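Long-range contacts in DUF1116 domain-containing protein (Enterococcus faecalis, PDB 3CLQ), which is of unknown function but belongs to the AllG family, named after a subunit of oxamate carbamoyltransferase, and may act in related carbamoyl-transfer chemistry: residues B[41-47]-B[107-111]; B[371-375]-B[409-413]. One frame throughout, in Å; residues are numbered along the deposited sequence.

Interaction 1: residues B[41-47]-B[107-111]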
HETATM    1  N   MSE B  41      22.209  29.058   4.897  1.00 68.25           N
HETATM    2  CA  MSE B  41      22.941  28.444   3.804  1.00 68.32           C
HETATM    3  C   MSE B  41      23.909  29.432   3.136  1.00 66.59           C
HETATM    4  O   MSE B  41      23.613  30.615   2.987  1.00 66.74           O
HETATM    5  CB  MSE B  41      21.955  27.931   2.763  1.00 70.65           C
HETATM    6  CG  MSE B  41      22.485  26.787   1.939  1.00 72.07           C
HETATM    7 SE   MSE B  41      22.497  25.146   2.978  0.70 74.96          SE
HETATM    8  CE  MSE B  41      22.986  23.869   1.575  1.00 72.76           C
ATOM      9  N   THR B  42      25.067  28.944   2.727  1.00 63.97           N
ATOM     10  CA  THR B  42      25.924  29.723   1.855  1.00 61.60           C
ATOM     11  C   THR B  42      26.365  28.785   0.740  1.00 61.18           C
ATOM     12  O   THR B  42      26.163  27.572   0.841  1.00 60.65           O
ATOM     13  CB  THR B  42      27.133  30.290   2.608  1.00 60.37           C
ATOM     14  OG1 THR B  42      28.085  29.248   2.829  1.00 59.36           O
ATOM     15  CG2 THR B  42      26.703  30.879   3.947  1.00 59.36           C
ATOM     16  N   GLU B  43      26.965  29.325  -0.318  1.00 60.68           N
ATOM     17  CA  GLU B  43      27.309  28.490  -1.469  1.00 60.17           C
ATOM     18  C   GLU B  43      28.473  27.545  -1.190  1.00 58.61           C
ATOM     19  O   GLU B  43      28.720  26.607  -1.946  1.00 57.87           O
ATOM     20  CB  GLU B  43      27.596  29.341  -2.707  1.00 61.66           C
ATOM     21  CG  GLU B  43      27.407  28.551  -4.009  1.00 63.27           C
ATOM     22  CD  GLU B  43      27.014  29.430  -5.192  1.00 63.99           C
ATOM     23  OE1 GLU B  43      27.774  30.385  -5.522  1.00 64.08           O
ATOM     24  OE2 GLU B  43      25.941  29.149  -5.788  1.00 64.04           O
ATOM     25  N   THR B  44      29.182  27.804  -0.100  1.00 57.12           N
ATOM     26  CA  THR B  44      30.328  26.998   0.285  1.00 55.85           C
ATOM     27  C   THR B  44      29.984  26.198   1.544  1.00 56.12           C
ATOM     28  O   THR B  44      30.851  25.901   2.367  1.00 56.76           O
ATOM     29  CB  THR B  44      31.588  27.879   0.518  1.00 54.53           C
ATOM     30  OG1 THR B  44      31.430  28.661   1.707  1.00 53.22           O
ATOM     31  CG2 THR B  44      31.813  28.818  -0.663  1.00 53.57           C
ATOM     32  N   THR B  45      28.715  25.849   1.689  1.00 55.37           N
ATOM     33  CA  THR B  45      28.253  25.175   2.884  1.00 55.24           C
ATOM     34  C   THR B  45      27.770  23.811   2.473  1.00 55.14           C
ATOM     35  O   THR B  45      26.962  23.712   1.557  1.00 55.30           O
ATOM     36  CB  THR B  45      27.044  25.906   3.498  1.00 55.26           C
ATOM     37  OG1 THR B  45      27.488  26.893   4.427  1.00 55.46           O
ATOM     38  CG2 THR B  45      26.162  24.942   4.239  1.00 54.88           C
ATOM     39  N   ILE B  46      28.250  22.748   3.109  1.00 54.45           N
ATOM     40  CA  ILE B  46      27.619  21.464   2.833  1.00 54.07           C
ATOM     41  C   ILE B  46      27.281  20.630   4.064  1.00 54.14           C
ATOM     42  O   ILE B  46      28.035  20.600   5.047  1.00 53.85           O
ATOM     43  CB  ILE B  46      28.280  20.653   1.683  1.00 53.67           C
ATOM     44  CG1 ILE B  46      29.392  19.764   2.170  1.00 53.55           C
ATOM     45  CG2 ILE B  46      28.782  21.559   0.558  1.00 53.61           C
ATOM     46  CD1 ILE B  46      30.073  19.116   1.000  1.00 53.99           C
ATOM     47  N   LEU B  47      26.104  20.002   3.992  1.00 53.75           N
ATOM     48  CA  LEU B  47      25.488  19.313   5.115  1.00 53.52           C
ATOM     49  C   LEU B  47      25.651  17.819   4.993  1.00 53.91           C
ATOM     50  O   LEU B  47      25.685  17.277   3.892  1.00 53.98           O
ATOM     51  CB  LEU B  47      23.992  19.633   5.184  1.00 52.65           C
ATOM     52  CG  LEU B  47      23.648  21.086   4.867  1.00 52.53           C
ATOM     53  CD1 LEU B  47      22.214  21.410   5.206  1.00 51.74           C
ATOM     54  CD2 LEU B  47      24.600  22.022   5.615  1.00 52.85           C
ATOM     55  N   GLY B 107      23.833  11.563   3.854  1.00 53.37           N
ATOM     56  CA  GLY B 107      22.990  12.716   4.131  1.00 53.44           C
ATOM     57  C   GLY B 107      23.502  13.998   3.510  1.00 53.10           C
ATOM     58  O   GLY B 107      22.956  15.087   3.749  1.00 52.72           O
ATOM     59  N   VAL B 108      24.544  13.878   2.696  1.00 52.45           N
ATOM     60  CA  VAL B 108      25.186  15.069   2.165  1.00 51.76           C
ATOM     61  C   VAL B 108      24.182  15.853   1.367  1.00 52.14           C
ATOM     62  O   VAL B 108      23.391  15.285   0.619  1.00 52.27           O
ATOM     63  CB  VAL B 108      26.394  14.754   1.300  1.00 51.04           C
ATOM     64  CG1 VAL B 108      26.959  16.034   0.724  1.00 51.19           C
ATOM     65  CG2 VAL B 108      27.438  14.067   2.132  1.00 50.91           C
ATOM     66  N   THR B 109      24.204  17.166   1.549  1.00 52.47           N
ATOM     67  CA  THR B 109      23.220  18.031   0.923  1.00 52.66           C
ATOM     68  C   THR B 109      23.876  19.371   0.634  1.00 52.57           C
ATOM     69  O   THR B 109      24.331  20.048   1.554  1.00 53.14           O
ATOM     70  CB  THR B 109      22.003  18.166   1.844  1.00 52.33           C
ATOM     71  OG1 THR B 109      21.552  16.855   2.163  1.00 53.28           O
ATOM     72  CG2 THR B 109      20.880  18.922   1.194  1.00 51.81           C
ATOM     73  N   SER B 110      23.956  19.725  -0.645  1.00 52.17           N
ATOM     74  CA  SER B 110      24.673  20.911  -1.055  1.00 53.14           C
ATOM     75  C   SER B 110      23.719  21.894  -1.691  1.00 53.62           C
ATOM     76  O   SER B 110      22.682  21.491  -2.175  1.00 54.99           O
ATOM     77  CB  SER B 110      25.761  20.532  -2.046  1.00 53.62           C
ATOM     78  OG  SER B 110      25.236  20.386  -3.350  1.00 54.18           O
ATOM     79  N   PRO B 111      24.074  23.185  -1.710  1.00 54.47           N
ATOM     80  CA  PRO B 111      23.194  24.277  -2.128  1.00 55.20           C
ATOM     81  C   PRO B 111      22.296  23.998  -3.329  1.00 56.90           C
ATOM     82  O   PRO B 111      21.147  24.457  -3.334  1.00 57.55           O
ATOM     83  CB  PRO B 111      24.166  25.386  -2.461  1.00 54.90           C
ATOM     84  CG  PRO B 111      25.284  25.168  -1.514  1.00 54.55           C
ATOM     85  CD  PRO B 111      25.401  23.687  -1.313  1.00 54.43           C
TER
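Pro111 is the residue most deeply covered here: its ring sits under the type I turn that runs from Thr42 to Thr45. Pro111 CD comes within 3.3 Å of Thr45 O, and Pro111 CG lies 3.5 Å from Thr42 O and 3.8 Å from Glu43 O, so carbonyls of the turn meet one edge of the pyrrolidine. Selenomethionine Met41 closes over the same ring, its CE 3.8 Å from Pro111 CD and 3.5 Å from Pro111 N. The turn itself is held by Thr42 OG1 and Thr45 OG1, hydrogen-bonded at 2.9 Å, with a weak backbone bond from Thr45 N to Thr42 O at 3.2 Å. Past the turn the chain enters strand 45-48, which pairs in parallel with strand 92-95; the loop segment 107-111 adds a single antiparallel bridge to it. Leu47 and Thr109 form that bridge as a hydrogen-bonded pair, their CA atoms 4.9 Å apart. Leu47 N donates to Thr109 O at 3.0 Å, nearly straight; Thr109 N donates to Leu47 O at 2.8 Å, more bent and less certain because that oxygen is less surely placed. Leu47 CB and Thr109 CB stand 4.2 Å apart, and Thr109 OG1 donates to Gly107 O at 2.8 Å. Ile46 CG2 lies 4.1 Å from Ser110 CB and Ile46 CD1 4.4 Å from Val108 CG1; all three residues also touch helix 60-73.

Interaction 2: residues B[371-375]-B[409-413]; sequences VLKVL and FNEAL
Segments 371-375 and 409-413 are both right-handed alpha-helical, with Leu375 N bonded to Val371 O at 3.3 Å and Leu413 N to Phe409 O at 3.0 Å. Their axes approach to 9.4 Å, with N-to-C directions at 127° (signed crossing angle -127°). The nearest CA atoms, 6.0 Å apart, belong to Val371 and Phe409. Val371 opens its helix, with Asp370 OD2 accepting a hydrogen bond from Leu372 N. With chi1 t, Val371 places CG2 3.8 Å from Ala412 CB and 4.2 Å from Phe409 CD1, while CG1 lies 4.4 Å from Leu413 CD1. Leu372 starts away from the partner helix, but its t, p rotamer brings CD1 back to a tight 3.2 Å from Leu413 CD1, Leu413 also being t, p. This is an apolar helix-helix crossing without hydrogen bonds between the segments, joining short helix 371-377, which follows strand 363-369, to the C-terminal helix 407-419. Val374 (chi1 t) makes a CH-pi contact: its CG1 stands 3.9 Å from the Phe409 ring centroid, 13° off the normal, and its CG2 is 3.8 Å from Phe409 CE1. Phe409 takes chi1 m and chi2 near -93°; its side chain also touches Pro381 and Pro404. Leu375, pointing at the partner with both chi angles between wells (-119° and 33°), sets CD1 4.0 Å from Phe409 CB and 3.6 Å from Asn410 ND2, and CD2 3.7 Å from Leu413 CD2.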
ATOM      1  N   VAL B 371      14.456   9.765  28.202  1.00 54.36           N
ATOM      2  CA  VAL B 371      15.767   9.505  28.755  1.00 53.91           C
ATOM      3  C   VAL B 371      15.717   8.751  30.081  1.00 53.69           C
ATOM      4  O   VAL B 371      16.436   7.781  30.286  1.00 52.89           O
ATOM      5  CB  VAL B 371      16.515  10.823  28.967  1.00 53.96           C
ATOM      6  CG1 VAL B 371      17.495  10.681  30.117  1.00 54.70           C
ATOM      7  CG2 VAL B 371      17.234  11.224  27.707  1.00 53.60           C
ATOM      8  N   LEU B 372      14.856   9.210  30.976  1.00 53.71           N
ATOM      9  CA  LEU B 372      14.776   8.681  32.330  1.00 53.68           C
ATOM     10  C   LEU B 372      14.349   7.212  32.328  1.00 53.30           C
ATOM     11  O   LEU B 372      14.878   6.392  33.068  1.00 52.97           O
ATOM     12  CB  LEU B 372      13.763   9.521  33.108  1.00 54.11           C
ATOM     13  CG  LEU B 372      13.829   9.742  34.617  1.00 54.56           C
ATOM     14  CD1 LEU B 372      15.084  10.487  35.021  1.00 54.46           C
ATOM     15  CD2 LEU B 372      12.605  10.532  35.046  1.00 54.44           C
ATOM     16  N   LYS B 373      13.383   6.871  31.488  1.00 53.10           N
ATOM     17  CA  LYS B 373      12.914   5.499  31.449  1.00 53.06           C
ATOM     18  C   LYS B 373      13.896   4.577  30.724  1.00 53.32           C
ATOM     19  O   LYS B 373      13.986   3.386  31.043  1.00 54.20           O
ATOM     20  CB  LYS B 373      11.518   5.407  30.829  1.00 53.36           C
ATOM     21  CG  LYS B 373      10.451   6.243  31.542  1.00 53.23           C
ATOM     22  CD  LYS B 373       9.090   6.052  30.895  1.00 53.09           C
ATOM     23  CE  LYS B 373       8.088   7.071  31.402  1.00 52.95           C
ATOM     24  NZ  LYS B 373       6.936   7.155  30.482  1.00 52.56           N
ATOM     25  N   VAL B 374      14.643   5.106  29.760  1.00 52.59           N
ATOM     26  CA  VAL B 374      15.647   4.280  29.122  1.00 52.76           C
ATOM     27  C   VAL B 374      16.577   3.779  30.227  1.00 54.88           C
ATOM     28  O   VAL B 374      16.958   2.613  30.261  1.00 55.76           O
ATOM     29  CB  VAL B 374      16.423   5.046  28.029  1.00 51.57           C
ATOM     30  CG1 VAL B 374      17.518   4.163  27.433  1.00 50.25           C
ATOM     31  CG2 VAL B 374      15.467   5.531  26.934  1.00 49.99           C
ATOM     32  N   LEU B 375      16.884   4.665  31.169  1.00 56.42           N
ATOM     33  CA  LEU B 375      17.831   4.397  32.228  1.00 56.92           C
ATOM     34  C   LEU B 375      17.324   3.432  33.284  1.00 57.95           C
ATOM     35  O   LEU B 375      18.069   2.562  33.753  1.00 58.08           O
ATOM     36  CB  LEU B 375      18.237   5.709  32.897  1.00 57.49           C
ATOM     37  CG  LEU B 375      19.702   6.150  32.871  1.00 58.25           C
ATOM     38  CD1 LEU B 375      20.423   5.715  31.592  1.00 58.61           C
ATOM     39  CD2 LEU B 375      19.779   7.658  33.056  1.00 58.54           C
ATOM     40  N   PHE B 409      22.746   8.340  26.955  1.00 57.23           N
ATOM     41  CA  PHE B 409      21.629   8.592  27.870  1.00 57.88           C
ATOM     42  C   PHE B 409      22.069   8.999  29.288  1.00 58.46           C
ATOM     43  O   PHE B 409      21.495   9.911  29.887  1.00 59.13           O
ATOM     44  CB  PHE B 409      20.714   7.371  27.908  1.00 58.33           C
ATOM     45  CG  PHE B 409      20.068   7.076  26.579  1.00 59.37           C
ATOM     46  CD1 PHE B 409      18.817   7.594  26.264  1.00 59.38           C
ATOM     47  CD2 PHE B 409      20.724   6.312  25.626  1.00 59.75           C
ATOM     48  CE1 PHE B 409      18.234   7.334  25.040  1.00 59.32           C
ATOM     49  CE2 PHE B 409      20.137   6.044  24.398  1.00 59.51           C
ATOM     50  CZ  PHE B 409      18.896   6.555  24.106  1.00 59.29           C
ATOM     51  N   ASN B 410      23.081   8.323  29.822  1.00 57.71           N
ATOM     52  CA  ASN B 410      23.684   8.724  31.092  1.00 57.64           C
ATOM     53  C   ASN B 410      24.057  10.200  31.119  1.00 58.19           C
ATOM     54  O   ASN B 410      23.768  10.900  32.084  1.00 58.89           O
ATOM     55  CB  ASN B 410      24.935   7.904  31.372  1.00 56.40           C
ATOM     56  CG  ASN B 410      24.623   6.505  31.825  1.00 56.39           C
ATOM     57  OD1 ASN B 410      24.939   6.138  32.946  1.00 56.38           O
ATOM     58  ND2 ASN B 410      23.991   5.711  30.963  1.00 57.42           N
ATOM     59  N   GLU B 411      24.714  10.672  30.066  1.00 58.23           N
ATOM     60  CA  GLU B 411      25.165  12.046  30.041  1.00 58.38           C
ATOM     61  C   GLU B 411      23.941  12.952  30.019  1.00 57.93           C
ATOM     62  O   GLU B 411      23.831  13.905  30.794  1.00 57.47           O
ATOM     63  CB  GLU B 411      26.073  12.277  28.838  1.00 58.72           C
ATOM     64  CG  GLU B 411      27.112  11.173  28.675  1.00 58.85           C
ATOM     65  CD  GLU B 411      28.147  11.453  27.589  1.00 58.88           C
ATOM     66  OE1 GLU B 411      29.249  10.864  27.669  1.00 59.15           O
ATOM     67  OE2 GLU B 411      27.874  12.255  26.663  1.00 58.76           O
ATOM     68  N   ALA B 412      23.003  12.625  29.146  1.00 58.19           N
ATOM     69  CA  ALA B 412      21.724  13.323  29.106  1.00 58.07           C
ATOM     70  C   ALA B 412      21.199  13.609  30.514  1.00 58.49           C
ATOM     71  O   ALA B 412      20.967  14.760  30.884  1.00 58.89           O
ATOM     72  CB  ALA B 412      20.750  12.507  28.373  1.00 57.96           C
ATOM     73  N   LEU B 413      21.025  12.555  31.302  1.00 58.21           N
ATOM     74  CA  LEU B 413      20.463  12.690  32.639  1.00 57.99           C
ATOM     75  C   LEU B 413      21.271  13.617  33.512  1.00 57.72           C
ATOM     76  O   LEU B 413      20.717  14.358  34.323  1.00 57.77           O
ATOM     77  CB  LEU B 413      20.399  11.334  33.352  1.00 58.33           C
ATOM     78  CG  LEU B 413      19.644  11.396  34.685  1.00 57.97           C
ATOM     79  CD1 LEU B 413      18.146  11.378  34.399  1.00 57.40           C
ATOM     80  CD2 LEU B 413      20.042  10.281  35.651  1.00 57.85           C
TER

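In the fold
From the N terminus, the chain passes helix 34-37 and reaches 41-47, runs through helices 60-73 and 79-87 and strand 92-95, and returns at 107-111, where interaction 1 closes a loop of 59 intervening residues just before strand 114-120. A long run follows, holding the antiparallel sheet of strands 257-263, 266-271, 280-283 and 304-305, before interaction 2 opens at 371. Its 33-residue loop carries strands 383-388 and 396-402. The two loops follow in series, neither nesting nor crossing. Interaction 1 joins strand 45-48 to the loop leading into strand 114-120; interaction 2 joins helix 371-377 to the C-terminal helix 407-419. The centres of interactions 1 and 2 lie about 33 Å apart.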